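Local coordinates for transcriptional regulator (Bacillus subtilis, PDB 1VI0), which represses transcription of genes for fatty acid transport and beta-oxidation as a DNA-binding homodimer, releasing DNA when long-chain fatty acyl-CoA binds, at residues K9-Q12 and I13-A16; E62-G65 and Q66-R70. All blocks are in the same frame, centred on the assembly; numbering follows the deposited sequence.

In the fold
Neither contact closes a long loop: each is a turn-to-turn contact inside one helix, so the two neither nest nor cross but follow in series. Contact 1, residues 9-16, occupies the first turns of helix 9-24, at the start of the TetR-type DNA-binding region. After helices 31-38 and 42-48 the chain enters the long helix 52-75, whose middle carries contact 2, residues 62-70, beside the acyl-CoA pocket. With centres about 16 Å apart, the contacts meet at their margins. The selenium end of Met11 comes close against Glu62, and Asp15 OD1 faces Lys63 NZ at 3.3 Å in a weak ion pair. The first helix is thereby joined directly to a helix that lines the pocket.

Contact 1: residues K9-Q12 and I13-A16; sequences KYMQ and IIDA
Lys9 to Gln12 and Ile13 to Ala16 are successive turns of one alpha-helix, tied by four i to i+4 hydrogen bonds. Ile13 N reaches Lys9 O at 3.1 Å, Ile14 N reaches Tyr10 O at 3.0 Å, and the Asp15 and Ala16 amides continue the ladder to Met11 O and Gln12 O. Tyr10 and Ile14 send their side chains the same way, side by side. With CG anti to the backbone N (chi1 -176°), the tyrosine ring leans along this flank and Tyr10 CE2 lies 4.0 Å from Ile14 CG1. Phe49 stacks on the Tyr10 ring and also touches Ile13 and Ile14. This apolar flank belongs to the TetR-type DNA-binding domain, in which the first helix packs against the predicted helix-turn-helix: Ile13 meets Ile45 and Tyr48, and the small Ala16 fits beside Gln37 and Ala38. Ile13 and Ile14 are apolar and buried, and fill the side facing Phe49, Ile45, Tyr48 and Leu59. Selenomethionine Met11 bends at chi2 (-72°) and chi3, which carries Met11 CE back over the next turn to 3.7 Å from Asp15 OD1. Asp15 is charged and suits this exposed side of the helix, where solvent can reach its carboxylate.

Contact 2: residues E62-G65 and Q66-R70; sequences EKMG and QFIER. With DCC (dodecyl-coa), chain C.
Four i to i+4 backbone hydrogen bonds, from the amides of Gln66 to Glu69, join Glu62-Gly65 to the following turn of helix 52-75. The shortest runs from Ile68 N to Met64 O at 2.8 Å, while Phe67 N to Lys63 O is nearly straight, with an N-H...O angle of 171°. Apolar contacts centre on selenomethionine Met64. Its CG stands anti to the backbone N (chi1 176°) and the chain then bends, leaving Met64 SE 3.9 Å from Ile68 CG1 and 4.0 Å from Phe67 CD2. The selenium approaches the phenyl ring obliquely, a Met-aromatic contact, and Tyr128 of helix 115-141 meets the same ring edge-to-face. A flexible, polarisable side chain suits a place between ring, aliphatic branch and ligand.

Polar side chains take the outer side. Glu62 and Gln66 lie across one another, carboxylate and amide planes 76° apart; Glu62 OE2 and Gln66 NE2 come within 3.4 Å, but the angle is too poor for a hydrogen bond. Arg70 forms a salt bridge with Glu73.

Ligand contacts are made by the terminal methyl CE of Met64, 3.6 Å from CA7 of dodecyl-CoA, and by Lys63 CB, 3.5 Å from the chain end C12. Lys63 thus offers the aliphatic base of its side chain to the lipid, and its charged end leads away from it. The arrangement is part of the lining of the acyl-CoA pocket, at the far end of the dodecyl chain, in the C-terminal ligand-binding domain of a TetR-family repressor.

Contact 1: residues K9-Q12 and I13-A16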
ATOM      1  N   LYS A   9      -7.618 -27.428 -15.662  1.00 45.68           N
ATOM      2  CA  LYS A   9      -8.907 -27.021 -15.051  1.00 41.33           C
ATOM      3  C   LYS A   9      -8.695 -26.083 -13.898  1.00 37.85           C
ATOM      4  O   LYS A   9      -9.197 -24.942 -13.897  1.00 36.41           O
ATOM      5  CB  LYS A   9      -9.780 -28.253 -14.786  1.00 47.69           C
ATOM      6  CG  LYS A   9     -10.713 -28.562 -15.975  1.00 52.09           C
ATOM      7  CD  LYS A   9     -10.644 -30.005 -16.458  1.00 54.52           C
ATOM      8  CE  LYS A   9     -11.583 -30.207 -17.658  1.00 58.26           C
ATOM      9  NZ  LYS A   9     -11.377 -31.505 -18.362  1.00 58.57           N
ATOM     10  N   TYR A  10      -7.834 -26.415 -12.950  1.00 35.09           N
ATOM     11  CA  TYR A  10      -7.544 -25.495 -11.836  1.00 34.82           C
ATOM     12  C   TYR A  10      -6.947 -24.198 -12.364  1.00 34.36           C
ATOM     13  O   TYR A  10      -7.602 -23.149 -12.205  1.00 33.49           O
ATOM     14  CB  TYR A  10      -6.695 -26.161 -10.801  1.00 35.67           C
ATOM     15  CG  TYR A  10      -6.366 -25.410  -9.541  1.00 36.89           C
ATOM     16  CD1 TYR A  10      -7.137 -25.528  -8.394  1.00 37.05           C
ATOM     17  CD2 TYR A  10      -5.236 -24.598  -9.475  1.00 37.65           C
ATOM     18  CE1 TYR A  10      -6.810 -24.846  -7.241  1.00 38.93           C
ATOM     19  CE2 TYR A  10      -4.885 -23.936  -8.319  1.00 37.96           C
ATOM     20  CZ  TYR A  10      -5.677 -24.042  -7.211  1.00 39.10           C
ATOM     21  OH  TYR A  10      -5.375 -23.407  -6.028  1.00 40.61           O
HETATM   22  N   MSE A  11      -5.850 -24.234 -13.124  1.00 33.95           N
HETATM   23  CA  MSE A  11      -5.280 -23.001 -13.656  1.00 33.30           C
HETATM   24  C   MSE A  11      -6.125 -22.287 -14.654  1.00 31.62           C
HETATM   25  O   MSE A  11      -6.069 -21.035 -14.713  1.00 33.17           O
HETATM   26  CB  MSE A  11      -3.838 -23.223 -14.132  1.00 40.44           C
HETATM   27  CG  MSE A  11      -2.934 -23.679 -12.974  1.00 46.11           C
HETATM   28 SE   MSE A  11      -2.597 -22.232 -11.754  1.00 62.82          SE
HETATM   29  CE  MSE A  11      -2.329 -20.818 -13.023  1.00 54.93           C
ATOM     30  N   GLN A  12      -6.993 -22.944 -15.429  1.00 28.89           N
ATOM     31  CA  GLN A  12      -7.883 -22.250 -16.339  1.00 29.82           C
ATOM     32  C   GLN A  12      -8.828 -21.321 -15.545  1.00 29.32           C
ATOM     33  O   GLN A  12      -9.240 -20.263 -16.006  1.00 28.53           O
ATOM     34  CB  GLN A  12      -8.803 -23.214 -17.097  1.00 34.15           C
ATOM     35  CG  GLN A  12      -8.154 -23.891 -18.295  1.00 41.32           C
ATOM     36  CD  GLN A  12      -9.182 -24.866 -18.909  1.00 43.01           C
ATOM     37  OE1 GLN A  12     -10.076 -24.363 -19.592  1.00 44.78           O
ATOM     38  NE2 GLN A  12      -9.021 -26.131 -18.588  1.00 40.35           N
ATOM     39  N   ILE A  13      -9.287 -21.894 -14.411  1.00 27.06           N
ATOM     40  CA  ILE A  13     -10.178 -21.103 -13.553  1.00 26.04           C
ATOM     41  C   ILE A  13      -9.420 -19.949 -12.901  1.00 24.54           C
ATOM     42  O   ILE A  13      -9.923 -18.822 -12.884  1.00 24.92           O
ATOM     43  CB  ILE A  13     -10.821 -21.985 -12.466  1.00 22.82           C
ATOM     44  CG1 ILE A  13     -11.877 -22.897 -13.134  1.00 24.96           C
ATOM     45  CG2 ILE A  13     -11.472 -21.140 -11.387  1.00 28.33           C
ATOM     46  CD1 ILE A  13     -12.127 -24.173 -12.321  1.00 26.47           C
ATOM     47  N   ILE A  14      -8.237 -20.252 -12.372  1.00 25.29           N
ATOM     48  CA  ILE A  14      -7.459 -19.138 -11.766  1.00 27.40           C
ATOM     49  C   ILE A  14      -7.217 -18.021 -12.775  1.00 26.02           C
ATOM     50  O   ILE A  14      -7.368 -16.838 -12.509  1.00 25.36           O
ATOM     51  CB  ILE A  14      -6.124 -19.657 -11.234  1.00 28.73           C
ATOM     52  CG1 ILE A  14      -6.346 -20.610 -10.063  1.00 27.01           C
ATOM     53  CG2 ILE A  14      -5.242 -18.475 -10.815  1.00 27.33           C
ATOM     54  CD1 ILE A  14      -6.904 -19.978  -8.815  1.00 32.81           C
ATOM     55  N   ASP A  15      -6.914 -18.366 -14.031  1.00 29.65           N
ATOM     56  CA  ASP A  15      -6.643 -17.370 -15.066  1.00 29.54           C
ATOM     57  C   ASP A  15      -7.864 -16.600 -15.452  1.00 30.13           C
ATOM     58  O   ASP A  15      -7.864 -15.370 -15.660  1.00 30.20           O
ATOM     59  CB  ASP A  15      -5.990 -18.075 -16.264  1.00 37.33           C
ATOM     60  CG  ASP A  15      -4.522 -18.357 -16.086  1.00 37.59           C
ATOM     61  OD1 ASP A  15      -3.923 -18.116 -15.033  1.00 41.26           O
ATOM     62  OD2 ASP A  15      -3.914 -18.886 -17.069  1.00 44.78           O
ATOM     63  N   ALA A  16      -9.028 -17.293 -15.500  1.00 26.49           N
ATOM     64  CA  ALA A  16     -10.266 -16.586 -15.801  1.00 26.44           C
ATOM     65  C   ALA A  16     -10.624 -15.677 -14.638  1.00 21.02           C
ATOM     66  O   ALA A  16     -11.081 -14.555 -14.826  1.00 23.77           O
ATOM     67  CB  ALA A  16     -11.379 -17.584 -16.062  1.00 32.09           C
TER

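Contact 2: residues E62-G65 and Q66-R70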
ATOM      1  N   GLU A  62      -1.024 -19.198  -5.619  1.00 26.54           N
ATOM      2  CA  GLU A  62      -0.494 -19.820  -6.809  1.00 29.93           C
ATOM      3  C   GLU A  62       0.483 -18.901  -7.533  1.00 28.36           C
ATOM      4  O   GLU A  62       1.604 -19.327  -7.847  1.00 32.16           O
ATOM      5  CB  GLU A  62      -1.685 -20.149  -7.742  1.00 33.15           C
ATOM      6  CG  GLU A  62      -1.285 -20.787  -9.058  1.00 40.65           C
ATOM      7  CD  GLU A  62      -0.269 -21.890  -8.834  1.00 45.39           C
ATOM      8  OE1 GLU A  62      -0.493 -22.699  -7.896  1.00 48.16           O
ATOM      9  OE2 GLU A  62       0.757 -21.891  -9.544  1.00 49.50           O
ATOM     10  N   LYS A  63       0.099 -17.683  -7.772  1.00 27.20           N
ATOM     11  CA  LYS A  63       0.938 -16.704  -8.481  1.00 27.50           C
ATOM     12  C   LYS A  63       2.129 -16.337  -7.623  1.00 27.67           C
ATOM     13  O   LYS A  63       3.289 -16.356  -8.097  1.00 25.93           O
ATOM     14  CB  LYS A  63       0.134 -15.513  -8.915  1.00 29.68           C
ATOM     15  CG  LYS A  63      -1.027 -15.638  -9.849  1.00 27.16           C
ATOM     16  CD  LYS A  63      -0.681 -16.222 -11.212  1.00 32.22           C
ATOM     17  CE  LYS A  63      -1.850 -16.074 -12.176  1.00 32.72           C
ATOM     18  NZ  LYS A  63      -1.439 -16.449 -13.583  1.00 35.60           N
HETATM   19  N   MSE A  64       1.935 -16.126  -6.302  1.00 24.88           N
HETATM   20  CA  MSE A  64       3.066 -15.821  -5.428  1.00 26.22           C
HETATM   21  C   MSE A  64       4.062 -16.953  -5.401  1.00 29.13           C
HETATM   22  O   MSE A  64       5.292 -16.769  -5.382  1.00 29.10           O
HETATM   23  CB  MSE A  64       2.616 -15.519  -3.973  1.00 27.28           C
HETATM   24  CG  MSE A  64       3.774 -15.289  -3.005  1.00 27.27           C
HETATM   25 SE   MSE A  64       4.788 -13.708  -3.583  1.00 39.14          SE
HETATM   26  CE  MSE A  64       3.792 -12.362  -2.695  1.00 27.45           C
ATOM     27  N   GLY A  65       3.536 -18.185  -5.289  1.00 28.72           N
ATOM     28  CA  GLY A  65       4.382 -19.369  -5.240  1.00 29.51           C
ATOM     29  C   GLY A  65       5.268 -19.489  -6.455  1.00 27.94           C
ATOM     30  O   GLY A  65       6.461 -19.833  -6.350  1.00 32.22           O
ATOM     31  N   GLN A  66       4.747 -19.285  -7.662  1.00 29.25           N
ATOM     32  CA  GLN A  66       5.600 -19.348  -8.848  1.00 31.26           C
ATOM     33  C   GLN A  66       6.685 -18.268  -8.732  1.00 31.85           C
ATOM     34  O   GLN A  66       7.874 -18.536  -8.881  1.00 30.75           O
ATOM     35  CB  GLN A  66       4.801 -19.169 -10.147  1.00 31.72           C
ATOM     36  CG  GLN A  66       3.657 -20.161 -10.242  1.00 40.88           C
ATOM     37  CD  GLN A  66       3.035 -20.337 -11.586  1.00 45.98           C
ATOM     38  OE1 GLN A  66       2.536 -19.397 -12.220  1.00 48.08           O
ATOM     39  NE2 GLN A  66       3.024 -21.584 -12.089  1.00 47.82           N
ATOM     40  N   PHE A  67       6.223 -17.057  -8.392  1.00 30.04           N
ATOM     41  CA  PHE A  67       7.155 -15.931  -8.217  1.00 26.24           C
ATOM     42  C   PHE A  67       8.254 -16.242  -7.266  1.00 25.40           C
ATOM     43  O   PHE A  67       9.453 -16.001  -7.554  1.00 27.54           O
ATOM     44  CB  PHE A  67       6.350 -14.685  -7.808  1.00 26.18           C
ATOM     45  CG  PHE A  67       7.203 -13.465  -7.681  1.00 23.36           C
ATOM     46  CD1 PHE A  67       7.742 -12.848  -8.809  1.00 25.30           C
ATOM     47  CD2 PHE A  67       7.505 -12.944  -6.433  1.00 25.85           C
ATOM     48  CE1 PHE A  67       8.551 -11.731  -8.666  1.00 25.43           C
ATOM     49  CE2 PHE A  67       8.303 -11.825  -6.291  1.00 28.78           C
ATOM     50  CZ  PHE A  67       8.847 -11.227  -7.411  1.00 22.72           C
ATOM     51  N   ILE A  68       7.967 -16.840  -6.113  1.00 29.03           N
ATOM     52  CA  ILE A  68       8.996 -17.170  -5.136  1.00 29.04           C
ATOM     53  C   ILE A  68       9.920 -18.271  -5.599  1.00 32.17           C
ATOM     54  O   ILE A  68      11.132 -18.151  -5.391  1.00 30.36           O
ATOM     55  CB  ILE A  68       8.368 -17.524  -3.788  1.00 33.74           C
ATOM     56  CG1 ILE A  68       7.636 -16.299  -3.210  1.00 30.27           C
ATOM     57  CG2 ILE A  68       9.401 -18.030  -2.801  1.00 34.65           C
ATOM     58  CD1 ILE A  68       8.499 -15.071  -3.127  1.00 35.88           C
ATOM     59  N   GLU A  69       9.416 -19.262  -6.339  1.00 33.74           N
ATOM     60  CA  GLU A  69      10.339 -20.348  -6.772  1.00 34.35           C
ATOM     61  C   GLU A  69      11.332 -19.798  -7.781  1.00 35.23           C
ATOM     62  O   GLU A  69      12.561 -20.003  -7.592  1.00 35.10           O
ATOM     63  CB  GLU A  69       9.650 -21.589  -7.171  1.00 36.39           C
ATOM     64  CG  GLU A  69       8.336 -21.582  -7.875  1.00 44.13           C
ATOM     65  CD  GLU A  69       7.536 -22.861  -7.632  1.00 49.63           C
ATOM     66  OE1 GLU A  69       6.579 -23.119  -8.398  1.00 52.40           O
ATOM     67  OE2 GLU A  69       7.859 -23.598  -6.673  1.00 51.89           O
ATOM     68  N   ARG A  70      10.857 -18.958  -8.693  1.00 34.08           N
ATOM     69  CA  ARG A  70      11.755 -18.286  -9.628  1.00 35.29           C
ATOM     70  C   ARG A  70      12.767 -17.405  -8.879  1.00 35.63           C
ATOM     71  O   ARG A  70      13.906 -17.313  -9.315  1.00 35.27           O
ATOM     72  CB  ARG A  70      10.978 -17.366 -10.592  1.00 36.95           C
ATOM     73  CG  ARG A  70       9.833 -18.088 -11.276  1.00 40.32           C
ATOM     74  CD  ARG A  70      10.352 -19.123 -12.257  1.00 40.97           C
ATOM     75  NE  ARG A  70      10.917 -20.294 -11.637  1.00 45.39           N
ATOM     76  CZ  ARG A  70      10.312 -21.299 -11.044  1.00 47.64           C
ATOM     77  NH1 ARG A  70       8.980 -21.340 -10.977  1.00 50.84           N
ATOM     78  NH2 ARG A  70      11.037 -22.259 -10.467  1.00 47.53           N
TER
HETATM   79  C2  DCC C 205       8.542  -3.272  15.504  1.00 32.34           C
HETATM   80  C4  DCC C 205       7.314  -4.778  14.377  1.00 29.53           C
HETATM   81  C5  DCC C 205       7.558  -4.188  13.158  1.00 30.45           C
HETATM   82  C6  DCC C 205       8.340  -3.013  13.212  1.00 32.05           C
HETATM   83  C8  DCC C 205       6.355  -5.882  12.761  1.00 27.88           C
HETATM   84  C10 DCC C 205       3.406 -11.147  -6.458  1.00 37.64           C
HETATM   85  C11 DCC C 205       2.732 -11.690  -7.730  1.00 38.37           C
HETATM   86  C12 DCC C 205       1.557 -12.622  -7.452  1.00 38.73           C
HETATM   87  N9  DCC C 205       6.520  -5.860  14.125  1.00 29.79           N
HETATM   88  N7  DCC C 205       6.929  -4.880  12.143  1.00 29.76           N
HETATM   89  N3  DCC C 205       7.792  -4.384  15.576  1.00 30.35           N
HETATM   90  N1  DCC C 205       8.870  -2.596  14.382  1.00 30.58           N
HETATM   91  N6  DCC C 205       8.610  -2.323  12.102  1.00 31.56           N
HETATM   92  C1' DCC C 205       6.110  -6.888  15.150  1.00 29.20           C
HETATM   93  C2' DCC C 205       4.676  -7.427  14.958  1.00 29.64           C
HETATM   94  O2' DCC C 205       3.836  -6.660  15.862  1.00 30.61           O
HETATM   95  C3' DCC C 205       4.815  -8.867  15.556  1.00 30.53           C
HETATM   96  O3' DCC C 205       4.976  -8.735  17.013  1.00 33.82           O
HETATM   97  C4' DCC C 205       6.232  -9.248  14.969  1.00 30.19           C
HETATM   98  O4' DCC C 205       6.946  -8.017  14.849  1.00 29.86           O
HETATM   99  C5' DCC C 205       6.093 -10.027  13.681  1.00 30.69           C
HETATM  100  O5' DCC C 205       5.221  -9.383  12.706  1.00 32.09           O
HETATM  101  P1  DCC C 205       5.615  -9.204  11.174  1.00 31.04           P
HETATM  102  O11 DCC C 205       4.507  -8.568  10.494  1.00 31.53           O
HETATM  103  O12 DCC C 205       7.026  -8.536  11.112  1.00 30.83           O
HETATM  104  O6  DCC C 205       5.887 -10.644  10.661  1.00 32.31           O
HETATM  105  P2  DCC C 205       4.652 -11.514  10.503  1.00 33.08           P
HETATM  106  O21 DCC C 205       5.110 -12.688   9.671  1.00 30.12           O
HETATM  107  O22 DCC C 205       4.036 -11.733  11.818  1.00 32.64           O
HETATM  108  O7  DCC C 205       3.550 -10.755   9.585  1.00 32.65           O
HETATM  109  CPA DCC C 205       3.712 -10.852   8.099  1.00 29.13           C
HETATM  110  CPB DCC C 205       2.572 -10.053   7.402  1.00 28.55           C
HETATM  111  CP8 DCC C 205       2.395  -8.689   8.095  1.00 27.96           C
HETATM  112  CP7 DCC C 205       1.293 -10.859   7.592  1.00 29.14           C
HETATM  113  CP9 DCC C 205       2.754  -9.951   5.931  1.00 31.30           C
HETATM  114  OP3 DCC C 205       3.602  -8.012   8.219  1.00 28.69           O
HETATM  115  CP6 DCC C 205       1.364  -7.805   7.423  1.00 27.02           C
HETATM  116  OP2 DCC C 205       0.190  -8.150   7.394  1.00 26.67           O
HETATM  117  NP2 DCC C 205       1.853  -6.698   6.937  1.00 28.05           N
HETATM  118  CP5 DCC C 205       0.959  -5.718   6.193  1.00 25.85           C
HETATM  119  CP4 DCC C 205       1.221  -6.038   4.670  1.00 27.60           C
HETATM  120  CP3 DCC C 205       0.210  -5.280   3.791  1.00 28.30           C
HETATM  121  OP1 DCC C 205      -0.997  -5.472   3.938  1.00 29.39           O
HETATM  122  NP1 DCC C 205       0.718  -4.431   2.959  1.00 26.73           N
HETATM  123  CP2 DCC C 205      -0.043  -3.565   2.033  1.00 27.37           C
HETATM  124  CP1 DCC C 205       0.344  -4.086   0.681  1.00 27.11           C
HETATM  125  S   DCC C 205       0.267  -5.873   0.418  1.00 28.24           S
HETATM  126  P3  DCC C 205       4.315  -9.631  18.172  1.00 39.15           P
HETATM  127  O31 DCC C 205       2.941  -9.942  17.778  1.00 38.84           O
HETATM  128  O32 DCC C 205       5.108 -10.858  18.342  1.00 34.68           O
HETATM  129  O33 DCC C 205       4.419  -8.721  19.366  1.00 35.55           O
HETATM  130  CA1 DCC C 205      -1.481  -6.074  -0.006  1.00 30.66           C
HETATM  131  CA2 DCC C 205      -1.767  -7.412  -0.759  1.00 31.97           C
HETATM  132  OA1 DCC C 205      -2.308  -5.219   0.215  1.00 29.85           O
HETATM  133  CA3 DCC C 205      -1.419  -7.330  -2.258  1.00 32.82           C
HETATM  134  CA4 DCC C 205      -0.439  -8.289  -2.823  1.00 35.68           C
HETATM  135  CA5 DCC C 205       0.929  -7.708  -3.102  1.00 30.86           C
HETATM  136  CA6 DCC C 205       1.603  -8.250  -4.349  1.00 33.76           C
HETATM  137  CA7 DCC C 205       2.788  -9.159  -4.110  1.00 35.13           C
HETATM  138  CA8 DCC C 205       3.925  -9.114  -5.066  1.00 35.63           C
HETATM  139  CA9 DCC C 205       3.654  -9.630  -6.482  1.00 38.67           C